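Local coordinates for protein poly-beta-1,6-N-acetyl-D-glucosamine N-deacetylase (Aggregatibacter actinomycetemcomitans, PDB 4U10) that probably removes acetyl groups from the polysaccharide poly-beta-1,6-N-acetyl-D-glucosamine, using a metal-dependent polysaccharide deacetylase domain, the part of the longer protein present here, at residues Y4-H10 with V245-I250; P209-F213 with H229-Q234. The contacts are given in a common frame with arbitrary orientation. Numbering follows the deposited sequence.

Contact 1. Residues Y4-H10 with V245-I250. With ZN (zinc ion), chain D.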
ATOM      1  N   TYR A   4       5.384  -6.517 -15.727  1.00 23.28           N
ATOM      2  CA  TYR A   4       5.684  -5.289 -14.993  1.00 21.64           C
ATOM      3  C   TYR A   4       6.203  -5.609 -13.578  1.00 21.43           C
ATOM      4  O   TYR A   4       5.869  -6.688 -12.998  1.00 20.41           O
ATOM      5  CB  TYR A   4       4.456  -4.363 -14.972  1.00 21.37           C
ATOM      6  CG  TYR A   4       3.295  -4.880 -14.153  1.00 21.19           C
ATOM      7  CD1 TYR A   4       2.345  -5.750 -14.717  1.00 20.78           C
ATOM      8  CD2 TYR A   4       3.191  -4.560 -12.811  1.00 18.61           C
ATOM      9  CE1 TYR A   4       1.296  -6.242 -13.961  1.00 21.05           C
ATOM     10  CE2 TYR A   4       2.128  -5.007 -12.054  1.00 19.30           C
ATOM     11  CZ  TYR A   4       1.196  -5.860 -12.623  1.00 19.19           C
ATOM     12  OH  TYR A   4       0.168  -6.309 -11.898  1.00 18.20           O
ATOM     13  N   GLY A   5       7.033  -4.684 -13.069  1.00 17.52           N
ATOM     14  CA  GLY A   5       7.548  -4.733 -11.725  1.00 18.00           C
ATOM     15  C   GLY A   5       6.826  -3.697 -10.861  1.00 16.55           C
ATOM     16  O   GLY A   5       6.275  -2.751 -11.365  1.00 17.84           O
ATOM     17  N   VAL A   6       6.872  -3.873  -9.554  1.00 15.66           N
ATOM     18  CA  VAL A   6       6.222  -2.968  -8.631  1.00 14.87           C
ATOM     19  C   VAL A   6       7.155  -2.603  -7.494  1.00 14.32           C
ATOM     20  O   VAL A   6       7.727  -3.490  -6.889  1.00 16.34           O
ATOM     21  CB  VAL A   6       4.892  -3.541  -8.067  1.00 13.95           C
ATOM     22  CG1 VAL A   6       4.211  -2.467  -7.215  1.00 14.22           C
ATOM     23  CG2 VAL A   6       3.934  -3.973  -9.184  1.00 13.85           C
ATOM     24  N   LEU A   7       7.289  -1.318  -7.168  1.00 14.32           N
ATOM     25  CA  LEU A   7       8.062  -0.920  -5.993  1.00 14.36           C
ATOM     26  C   LEU A   7       7.166  -0.513  -4.827  1.00 14.71           C
ATOM     27  O   LEU A   7       6.195   0.228  -5.007  1.00 14.59           O
ATOM     28  CB  LEU A   7       9.004   0.206  -6.291  1.00 14.67           C
ATOM     29  CG  LEU A   7       9.962   0.128  -7.526  1.00 15.59           C
ATOM     30  CD1 LEU A   7      10.941   1.319  -7.558  1.00 14.74           C
ATOM     31  CD2 LEU A   7      10.701  -1.206  -7.517  1.00 16.50           C
ATOM     32  N   ALA A   8       7.477  -0.986  -3.624  1.00 13.82           N
ATOM     33  CA  ALA A   8       6.647  -0.642  -2.439  1.00 13.02           C
ATOM     34  C   ALA A   8       7.367   0.304  -1.482  1.00 12.97           C
ATOM     35  O   ALA A   8       8.322  -0.101  -0.795  1.00 13.91           O
ATOM     36  CB  ALA A   8       6.235  -1.927  -1.694  1.00 13.89           C
ATOM     37  N   TYR A   9       6.858   1.517  -1.341  1.00 13.54           N
ATOM     38  CA  TYR A   9       7.409   2.542  -0.486  1.00 14.09           C
ATOM     39  C   TYR A   9       6.454   2.799   0.676  1.00 14.79           C
ATOM     40  O   TYR A   9       5.318   2.406   0.601  1.00 17.14           O
ATOM     41  CB  TYR A   9       7.543   3.886  -1.218  1.00 14.70           C
ATOM     42  CG  TYR A   9       8.651   3.920  -2.279  1.00 15.17           C
ATOM     43  CD1 TYR A   9       9.954   4.289  -1.957  1.00 15.07           C
ATOM     44  CD2 TYR A   9       8.358   3.637  -3.612  1.00 16.03           C
ATOM     45  CE1 TYR A   9      10.949   4.287  -2.950  1.00 16.52           C
ATOM     46  CE2 TYR A   9       9.340   3.682  -4.615  1.00 14.81           C
ATOM     47  CZ  TYR A   9      10.599   3.981  -4.303  1.00 14.47           C
ATOM     48  OH  TYR A   9      11.559   3.975  -5.328  1.00 17.69           O
ATOM     49  N   HIS A  10       6.937   3.426   1.746  1.00 14.57           N
ATOM     50  CA  HIS A  10       6.085   3.844   2.869  1.00 15.61           C
ATOM     51  C   HIS A  10       6.268   5.343   3.040  1.00 14.68           C
ATOM     52  O   HIS A  10       5.902   6.129   2.116  1.00 15.75           O
ATOM     53  CB  HIS A  10       6.423   2.997   4.108  1.00 15.55           C
ATOM     54  CG  HIS A  10       6.033   1.573   3.925  1.00 15.39           C
ATOM     55  ND1 HIS A  10       6.790   0.693   3.185  1.00 16.01           N
ATOM     56  CD2 HIS A  10       4.914   0.912   4.267  1.00 15.12           C
ATOM     57  CE1 HIS A  10       6.178  -0.469   3.109  1.00 15.82           C
ATOM     58  NE2 HIS A  10       5.038  -0.369   3.769  1.00 16.95           N
ATOM     59  N   VAL A 245       0.014  -9.722  -7.093  1.00 19.88           N
ATOM     60  CA  VAL A 245       1.037  -8.812  -7.596  1.00 19.71           C
ATOM     61  C   VAL A 245       2.142  -8.731  -6.560  1.00 18.27           C
ATOM     62  O   VAL A 245       1.860  -8.455  -5.424  1.00 18.35           O
ATOM     63  CB  VAL A 245       0.439  -7.434  -7.766  1.00 21.21           C
ATOM     64  CG1 VAL A 245       1.550  -6.452  -8.150  1.00 23.73           C
ATOM     65  CG2 VAL A 245      -0.671  -7.468  -8.797  1.00 20.90           C
ATOM     66  N   GLY A 246       3.373  -9.057  -6.907  1.00 16.82           N
ATOM     67  CA  GLY A 246       4.517  -8.882  -6.012  1.00 16.87           C
ATOM     68  C   GLY A 246       5.195  -7.547  -6.126  1.00 17.00           C
ATOM     69  O   GLY A 246       5.129  -6.854  -7.156  1.00 17.18           O
ATOM     70  N   ARG A 247       5.871  -7.165  -5.057  1.00 16.63           N
ATOM     71  CA  ARG A 247       6.492  -5.886  -4.973  1.00 16.23           C
ATOM     72  C   ARG A 247       7.856  -6.001  -4.314  1.00 18.54           C
ATOM     73  O   ARG A 247       8.102  -6.890  -3.463  1.00 15.65           O
ATOM     74  CB  ARG A 247       5.584  -4.922  -4.164  1.00 15.65           C
ATOM     75  CG  ARG A 247       4.134  -4.752  -4.665  1.00 14.45           C
ATOM     76  CD  ARG A 247       3.479  -3.570  -3.940  1.00 14.16           C
ATOM     77  NE  ARG A 247       3.340  -3.863  -2.489  1.00 13.06           N
ATOM     78  CZ  ARG A 247       3.011  -2.976  -1.553  1.00 13.32           C
ATOM     79  NH1 ARG A 247       2.799  -1.705  -1.861  1.00 13.47           N
ATOM     80  NH2 ARG A 247       2.933  -3.336  -0.271  1.00 13.65           N
ATOM     81  N   LEU A 248       8.746  -5.073  -4.655  1.00 18.33           N
ATOM     82  CA  LEU A 248       9.972  -4.926  -3.914  1.00 19.03           C
ATOM     83  C   LEU A 248       9.781  -3.976  -2.728  1.00 18.24           C
ATOM     84  O   LEU A 248       9.436  -2.817  -2.918  1.00 16.83           O
ATOM     85  CB  LEU A 248      11.067  -4.389  -4.856  1.00 21.82           C
ATOM     86  CG  LEU A 248      12.413  -4.153  -4.183  1.00 22.35           C
ATOM     87  CD1 LEU A 248      12.966  -5.455  -3.620  1.00 22.45           C
ATOM     88  CD2 LEU A 248      13.302  -3.528  -5.225  1.00 23.35           C
ATOM     89  N   LEU A 249      10.023  -4.438  -1.510  1.00 16.67           N
ATOM     90  CA  LEU A 249       9.983  -3.538  -0.345  1.00 17.52           C
ATOM     91  C   LEU A 249      11.185  -2.636  -0.280  1.00 17.29           C
ATOM     92  O   LEU A 249      12.305  -3.122  -0.136  1.00 16.48           O
ATOM     93  CB  LEU A 249       9.922  -4.359   0.959  1.00 19.19           C
ATOM     94  CG  LEU A 249       9.910  -3.609   2.293  1.00 18.75           C
ATOM     95  CD1 LEU A 249       8.696  -2.725   2.350  1.00 19.34           C
ATOM     96  CD2 LEU A 249       9.937  -4.544   3.495  1.00 18.48           C
ATOM     97  N   ILE A 250      10.976  -1.325  -0.373  1.00 16.73           N
ATOM     98  CA  ILE A 250      12.051  -0.388  -0.383  1.00 18.41           C
ATOM     99  C   ILE A 250      12.522  -0.083   1.051  1.00 19.07           C
ATOM    100  O   ILE A 250      11.732   0.116   1.956  1.00 17.32           O
ATOM    101  CB  ILE A 250      11.627   0.921  -1.089  1.00 18.60           C
ATOM    102  CG1 ILE A 250      11.094   0.664  -2.525  1.00 18.36           C
ATOM    103  CG2 ILE A 250      12.782   1.891  -1.108  1.00 20.65           C
ATOM    104  CD1 ILE A 250      12.162   0.215  -3.529  1.00 19.77           C
TER
HETATM  105 ZN    ZN D 402       3.374  -1.710   3.501  1.00 14.71          ZN
HETATM  106  O   HOH W   1       7.396  -6.682  -8.911  1.00 20.08           O
HETATM  107  O   HOH W   2       8.974   0.667   1.781  1.00 11.65           O
HETATM  108  O   HOH W   3       2.245  -1.910   5.141  1.00  6.17           O
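A zinc ligand sits at the end of this strand pairing, and a buried arginine lies beside it. H10 NE2 binds the zinc ion at 2.1 Å, and water 3 and D74 are further ligands. R247 lays one face of its guanidinium over A8, with A8 CB 3.4 Å from R247 CZ. Its charged end forms a salt bridge with D74 and a hydrogen bond to the carbonyl of A231, so R247 connects the zinc ligand D74 to the chain just past strand 228-230.

The backbones run parallel. L248 N donates to V6 O (2.9 Å), A8 N to L248 O (2.8 Å) and I250 N to A8 O (3.0 Å). Before the pairing begins, water 1 bridges V6 N and G246 O. At its end, water 2 joins A8 O, I250 O and H10 ND1, tying the ligand's second ring nitrogen to both backbones.

L7 and L248 share one face of the sheet, A8 and L249 the other. I250 CG1 makes a CH-pi contact 3.7 Å from the centroid of the Y9 ring. V6 CG2 packs on V245 CG1 at 3.6 Å.

The fold is consistent with the distorted beta/alpha barrel of NodB-type deacetylases. Strand 3-13 also pairs with strand 68-75, which carries D74. Helix 31-42 covers Y9 and I250, and Y4 packs on helix 51-58.

Contact 2. Residues P209-F213 with H229-Q234; sequences PYGQF and HFALGQ
Residues 209-212 form a type I' beta turn in the loop between strand 205-207 and helix 215-222. Y210 (phi/psi 62/15) and G211 (81/-1) are both left-handed, and Q212 N donates to P209 O at 3.2 Å. The chain then extends through Q212 and F213. The partner leaves strand 228-230 at F230, runs on extended through A231 and L232, and turns at G233 (-82/13) and Q234 (-72/5). The nearest CA atoms are those of G211 and A231, 4.6 Å apart.

The position is consistent with motif 3 (MT3), one side of the active-site groove in NodB-type deacetylases. Y210 turns away from 229-234, and its ring meets that of the zinc ligand H149. G211 is needed twice over: a CB would jam against Y210 O at these backbone angles and clash with L232 CD1.

F213 (chi1 p) points toward the other segment. F213 CE1 is 3.5 Å from A231 CB. H229 (chi1 p) meets the F213 ring obliquely, centroids 5.1 Å apart and planes at 54°. W208 stacks on F213.

Q234 (chi1 p) bends back. Q234 OE1 takes a weak hydrogen bond from L232 N (2.9 Å) within its own segment, and Q234 NE2 gives a weak one across to G211 O (2.9 Å).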
ATOM      1  N   PRO A 209      -1.321  -5.240   4.613  1.00 12.52           N
ATOM      2  CA  PRO A 209      -0.395  -4.785   5.657  1.00 13.41           C
ATOM      3  C   PRO A 209       0.760  -5.750   5.828  1.00 14.40           C
ATOM      4  O   PRO A 209       0.540  -6.971   5.945  1.00 15.80           O
ATOM      5  CB  PRO A 209      -1.301  -4.829   6.929  1.00 13.51           C
ATOM      6  CG  PRO A 209      -2.616  -4.363   6.379  1.00 12.00           C
ATOM      7  CD  PRO A 209      -2.697  -5.262   5.148  1.00 12.21           C
ATOM      8  N   TYR A 210       1.979  -5.204   5.853  1.00 16.68           N
ATOM      9  CA  TYR A 210       3.210  -5.954   6.106  1.00 16.44           C
ATOM     10  C   TYR A 210       3.434  -7.007   5.044  1.00 17.12           C
ATOM     11  O   TYR A 210       4.202  -7.912   5.247  1.00 16.61           O
ATOM     12  CB  TYR A 210       3.115  -6.634   7.498  1.00 18.03           C
ATOM     13  CG  TYR A 210       2.469  -5.785   8.642  1.00 18.92           C
ATOM     14  CD1 TYR A 210       3.045  -4.650   9.111  1.00 18.61           C
ATOM     15  CD2 TYR A 210       1.275  -6.182   9.240  1.00 21.46           C
ATOM     16  CE1 TYR A 210       2.452  -3.894  10.118  1.00 18.81           C
ATOM     17  CE2 TYR A 210       0.686  -5.462  10.272  1.00 21.28           C
ATOM     18  CZ  TYR A 210       1.288  -4.315  10.711  1.00 20.13           C
ATOM     19  OH  TYR A 210       0.696  -3.598  11.748  1.00 21.50           O
ATOM     20  N   GLY A 211       2.744  -6.962   3.907  1.00 16.28           N
ATOM     21  CA  GLY A 211       3.003  -7.982   2.883  1.00 16.11           C
ATOM     22  C   GLY A 211       2.286  -9.317   3.146  1.00 17.38           C
ATOM     23  O   GLY A 211       2.431 -10.231   2.366  1.00 16.05           O
ATOM     24  N   GLN A 212       1.527  -9.449   4.256  1.00 16.02           N
ATOM     25  CA  GLN A 212       1.062 -10.742   4.662  1.00 15.82           C
ATOM     26  C   GLN A 212      -0.425 -10.953   4.346  1.00 15.80           C
ATOM     27  O   GLN A 212      -1.280 -10.145   4.700  1.00 13.47           O
ATOM     28  CB  GLN A 212       1.309 -10.982   6.155  1.00 16.97           C
ATOM     29  CG  GLN A 212       2.800 -10.890   6.549  1.00 18.91           C
ATOM     30  CD  GLN A 212       3.655 -11.905   5.768  1.00 20.23           C
ATOM     31  OE1 GLN A 212       4.762 -11.553   5.253  1.00 24.07           O
ATOM     32  NE2 GLN A 212       3.135 -13.132   5.602  1.00 18.42           N
ATOM     33  N   PHE A 213      -0.704 -12.138   3.832  1.00 14.86           N
ATOM     34  CA  PHE A 213      -2.047 -12.507   3.381  1.00 16.17           C
ATOM     35  C   PHE A 213      -2.224 -14.012   3.389  1.00 15.12           C
ATOM     36  O   PHE A 213      -1.299 -14.747   3.676  1.00 14.47           O
ATOM     37  CB  PHE A 213      -2.276 -11.914   1.982  1.00 15.78           C
ATOM     38  CG  PHE A 213      -1.493 -12.568   0.882  1.00 17.21           C
ATOM     39  CD1 PHE A 213      -0.186 -12.212   0.620  1.00 17.94           C
ATOM     40  CD2 PHE A 213      -2.096 -13.511   0.069  1.00 16.29           C
ATOM     41  CE1 PHE A 213       0.527 -12.861  -0.369  1.00 18.39           C
ATOM     42  CE2 PHE A 213      -1.399 -14.145  -0.933  1.00 17.77           C
ATOM     43  CZ  PHE A 213      -0.078 -13.818  -1.154  1.00 16.73           C
ATOM     44  N   HIS A 229      -4.372  -7.938  -5.729  1.00 15.90           N
ATOM     45  CA  HIS A 229      -3.800  -7.705  -4.415  1.00 15.51           C
ATOM     46  C   HIS A 229      -2.289  -7.548  -4.475  1.00 15.12           C
ATOM     47  O   HIS A 229      -1.574  -8.288  -5.170  1.00 17.08           O
ATOM     48  CB  HIS A 229      -4.316  -8.778  -3.419  1.00 15.28           C
ATOM     49  CG  HIS A 229      -3.968 -10.182  -3.777  1.00 15.40           C
ATOM     50  ND1 HIS A 229      -2.848 -10.816  -3.296  1.00 15.95           N
ATOM     51  CD2 HIS A 229      -4.620 -11.092  -4.535  1.00 14.46           C
ATOM     52  CE1 HIS A 229      -2.814 -12.059  -3.741  1.00 15.14           C
ATOM     53  NE2 HIS A 229      -3.861 -12.236  -4.523  1.00 15.35           N
ATOM     54  N   PHE A 230      -1.772  -6.601  -3.710  1.00 15.01           N
ATOM     55  CA  PHE A 230      -0.340  -6.306  -3.678  1.00 13.73           C
ATOM     56  C   PHE A 230       0.302  -6.941  -2.429  1.00 15.13           C
ATOM     57  O   PHE A 230       0.027  -6.517  -1.298  1.00 13.30           O
ATOM     58  CB  PHE A 230      -0.119  -4.791  -3.606  1.00 13.72           C
ATOM     59  CG  PHE A 230      -0.307  -4.016  -4.922  1.00 13.96           C
ATOM     60  CD1 PHE A 230      -0.934  -4.534  -6.037  1.00 14.86           C
ATOM     61  CD2 PHE A 230       0.120  -2.667  -4.978  1.00 15.37           C
ATOM     62  CE1 PHE A 230      -1.106  -3.718  -7.200  1.00 15.04           C
ATOM     63  CE2 PHE A 230      -0.015  -1.918  -6.110  1.00 13.84           C
ATOM     64  CZ  PHE A 230      -0.619  -2.449  -7.201  1.00 14.21           C
ATOM     65  N   ALA A 231       1.236  -7.872  -2.652  1.00 14.37           N
ATOM     66  CA  ALA A 231       2.072  -8.462  -1.581  1.00 17.17           C
ATOM     67  C   ALA A 231       3.493  -7.835  -1.583  1.00 19.20           C
ATOM     68  O   ALA A 231       3.677  -6.711  -2.042  1.00 18.85           O
ATOM     69  CB  ALA A 231       2.083  -9.998  -1.739  1.00 18.23           C
ATOM     70  N   LEU A 232       4.504  -8.487  -1.016  1.00 21.18           N
ATOM     71  CA  LEU A 232       5.852  -7.993  -1.155  1.00 21.55           C
ATOM     72  C   LEU A 232       6.607  -8.970  -2.068  1.00 25.35           C
ATOM     73  O   LEU A 232       6.056  -9.413  -3.100  1.00 24.87           O
ATOM     74  CB  LEU A 232       6.497  -7.772   0.216  1.00 19.75           C
ATOM     75  CG  LEU A 232       5.909  -6.599   1.006  1.00 19.55           C
ATOM     76  CD1 LEU A 232       6.539  -6.473   2.395  1.00 19.25           C
ATOM     77  CD2 LEU A 232       6.180  -5.349   0.203  1.00 18.66           C
ATOM     78  N   GLY A 233       7.834  -9.317  -1.675  1.00 29.19           N
ATOM     79  CA  GLY A 233       8.809  -9.995  -2.543  1.00 36.88           C
ATOM     80  C   GLY A 233       8.659 -11.506  -2.684  1.00 38.61           C
ATOM     81  O   GLY A 233       9.547 -12.165  -3.202  1.00 49.93           O
ATOM     82  N   GLN A 234       7.532 -12.033  -2.244  1.00 41.69           N
ATOM     83  CA  GLN A 234       7.173 -13.434  -2.435  1.00 46.60           C
ATOM     84  C   GLN A 234       6.781 -13.823  -3.897  1.00 48.63           C
ATOM     85  O   GLN A 234       6.345 -14.969  -4.175  1.00 55.58           O
ATOM     86  CB  GLN A 234       6.061 -13.791  -1.417  1.00 48.83           C
ATOM     87  CG  GLN A 234       4.862 -12.830  -1.258  1.00 51.82           C
ATOM     88  CD  GLN A 234       4.953 -11.896  -0.044  1.00 52.14           C
ATOM     89  OE1 GLN A 234       5.738 -10.957  -0.050  1.00 57.31           O
ATOM     90  NE2 GLN A 234       4.138 -12.144   0.986  1.00 46.70           N
TER

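In the fold
The two contacts are neighbours, with centres about 9 Å apart. Along the chain contact 2 is nested inside the long loop closed by contact 1. The segment 245-250 links them. At its start it belongs to the three-stranded parallel sheet 205-207, 228-230, 244-245: V245 N lies 2.9 Å from H229 O, and V245 O lies 2.9 Å from A231 N, both probable hydrogen bonds. It then crosses to the larger sheet and pairs with strand 3-13. R247 packs across the junction, R247 CD 3.6 Å from F230 CD2. H10 in contact 1 binds zinc with D74, and Y210 in contact 2 meets H149 of the D75/H144/H149 site, consistent with both contacts lining the pocket that holds these two zinc ions.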